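Local coordinates for protein pyruvate kinase 1 (Trypanosoma brucei brucei, PDB 4KCT) that catalyses the transfer of phosphate from phosphoenolpyruvate to ADP in the last step of glycolysis, and also has an intrinsic decarboxylase activity, at residues D250-I253 against E254-G258. Sequence-based numbering, arbitrary orientation.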
ATOM      1  N   ASP A 250      14.282  -8.053  22.490  1.00 20.06           N
ATOM      2  CA  ASP A 250      15.186  -7.840  21.344  1.00 20.88           C
ATOM      3  C   ASP A 250      16.582  -8.432  21.602  1.00 20.23           C
ATOM      4  O   ASP A 250      17.159  -9.110  20.743  1.00 21.81           O
ATOM      5  CB  ASP A 250      15.335  -6.340  21.044  1.00 23.91           C
ATOM      6  CG  ASP A 250      14.064  -5.726  20.471  1.00 27.51           C
ATOM      7  OD1 ASP A 250      13.191  -6.477  19.985  1.00 27.57           O
ATOM      8  OD2 ASP A 250      13.973  -4.477  20.443  1.00 28.05           O
ATOM      9  N   SER A 251      17.168  -8.079  22.736  1.00 19.84           N
ATOM     10  CA  SER A 251      18.509  -8.562  23.053  1.00 21.57           C
ATOM     11  C   SER A 251      18.505 -10.063  23.372  1.00 20.10           C
ATOM     12  O   SER A 251      19.476 -10.768  23.086  1.00 17.05           O
ATOM     13  CB  SER A 251      19.117  -7.766  24.220  1.00 23.93           C
ATOM     14  OG  SER A 251      18.359  -7.961  25.405  1.00 28.25           O
ATOM     15  N   ILE A 252      17.421 -10.561  23.957  1.00 17.21           N
ATOM     16  CA  ILE A 252      17.303 -11.996  24.165  1.00 17.78           C
ATOM     17  C   ILE A 252      17.232 -12.778  22.832  1.00 18.83           C
ATOM     18  O   ILE A 252      17.932 -13.769  22.655  1.00 19.43           O
ATOM     19  CB  ILE A 252      16.116 -12.346  25.086  1.00 16.65           C
ATOM     20  CG1 ILE A 252      16.411 -11.830  26.500  1.00 15.20           C
ATOM     21  CG2 ILE A 252      15.857 -13.873  25.105  1.00 15.60           C
ATOM     22  CD1 ILE A 252      15.170 -11.736  27.383  1.00 15.99           C
ATOM     23  N   ILE A 253      16.452 -12.277  21.885  1.00 16.55           N
ATOM     24  CA  ILE A 253      16.334 -12.932  20.590  1.00 18.65           C
ATOM     25  C   ILE A 253      17.704 -12.929  19.937  1.00 20.81           C
ATOM     26  O   ILE A 253      18.169 -13.954  19.454  1.00 19.74           O
ATOM     27  CB  ILE A 253      15.362 -12.173  19.668  1.00 17.80           C
ATOM     28  CG1 ILE A 253      13.907 -12.483  20.057  1.00 16.81           C
ATOM     29  CG2 ILE A 253      15.624 -12.539  18.220  1.00 21.28           C
ATOM     30  CD1 ILE A 253      12.878 -11.598  19.351  1.00 18.14           C
ATOM     31  N   GLU A 254      18.393 -11.796  20.033  1.00 19.71           N
ATOM     32  CA  GLU A 254      19.737 -11.676  19.482  1.00 22.37           C
ATOM     33  C   GLU A 254      20.695 -12.753  20.029  1.00 22.67           C
ATOM     34  O   GLU A 254      21.471 -13.339  19.273  1.00 20.09           O
ATOM     35  CB  GLU A 254      20.299 -10.275  19.753  1.00 28.57           C
ATOM     36  CG  GLU A 254      21.793 -10.173  19.533  1.00 44.49           C
ATOM     37  CD  GLU A 254      22.124  -9.761  18.119  1.00 69.12           C
ATOM     38  OE1 GLU A 254      21.598  -8.721  17.664  1.00 87.67           O
ATOM     39  OE2 GLU A 254      22.874 -10.502  17.446  1.00 93.57           O
ATOM     40  N   ALA A 255      20.674 -12.980  21.343  1.00 20.25           N
ATOM     41  CA  ALA A 255      21.596 -13.942  21.967  1.00 19.23           C
ATOM     42  C   ALA A 255      21.196 -15.412  21.759  1.00 21.01           C
ATOM     43  O   ALA A 255      22.012 -16.323  21.994  1.00 19.38           O
ATOM     44  CB  ALA A 255      21.745 -13.638  23.466  1.00 20.43           C
ATOM     45  N   SER A 256      19.923 -15.648  21.408  1.00 17.68           N
ATOM     46  CA  SER A 256      19.346 -16.994  21.453  1.00 17.82           C
ATOM     47  C   SER A 256      19.335 -17.601  20.066  1.00 18.59           C
ATOM     48  O   SER A 256      19.459 -16.884  19.077  1.00 19.94           O
ATOM     49  CB  SER A 256      17.897 -16.938  22.005  1.00 17.01           C
ATOM     50  OG  SER A 256      17.871 -16.344  23.287  1.00 19.38           O
ATOM     51  N   ASN A 257      19.089 -18.907  19.981  1.00 17.60           N
ATOM     52  CA  ASN A 257      18.836 -19.538  18.694  1.00 17.57           C
ATOM     53  C   ASN A 257      17.339 -19.503  18.354  1.00 19.08           C
ATOM     54  O   ASN A 257      16.950 -19.720  17.223  1.00 17.75           O
ATOM     55  CB  ASN A 257      19.339 -20.985  18.696  1.00 15.81           C
ATOM     56  CG  ASN A 257      20.857 -21.076  18.934  1.00 19.34           C
ATOM     57  OD1 ASN A 257      21.295 -21.253  20.064  1.00 18.72           O
ATOM     58  ND2 ASN A 257      21.623 -20.696  17.937  1.00 20.16           N
ATOM     59  N   GLY A 258      16.515 -19.271  19.358  1.00 19.30           N
ATOM     60  CA  GLY A 258      15.051 -19.340  19.183  1.00 17.77           C
ATOM     61  C   GLY A 258      14.360 -18.975  20.481  1.00 16.26           C
ATOM     62  O   GLY A 258      15.029 -18.699  21.491  1.00 14.67           O
TER
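With chi1 at -57°, Ser-256 holds OG beside its own backbone N and anti to its carbonyl carbon, which turns the hydroxyl back onto the last turn of the helix and sets it 2.7 Å from Ile-252 O. In Ile-252, chi1 of -67° puts CG1 beside the backbone N and leaves CG2 anti to it, where CG2 comes alongside the same hydroxyl, 3.7 Å from Ser-256 OG. This is the C-terminal end of helix 249-255 in the TIM barrel, where the chain leaves the helix and enters barrel strand 258-262. Regular i to i+4 bonds run up to this point: Glu-254 N to Asp-250 O at 3.0 Å and Ala-255 N to Ser-251 O at 3.1 Å. One step later the pattern tightens. Ser-256 N keeps only a weak bond to Ile-252 O, bent to 120° at the hydrogen, and bonds also to Ile-253 O at 3.1 Å, an i to i+3 link. Ile-252 O thus takes its short bond from OG, which sits above the carbonyl plane, and only the weak one from N of the same residue. The buried OG also bonds to Ser-238 OG on strand 235-240, tying the helix end to the neighbouring barrel strand. Lys-291 NZ bonds to Ile-253 O and Ser-256 O, and its presumed positive charge would suit the carbonyl-rich end of the helix. Ile-252 packs inward on Ile-240 and Ile-259, while Ile-253 reaches Cys-286 and Val-289 of helix 275-289. On the outer side, CB of Glu-254 rests 3.5 Å from Ser-251 O.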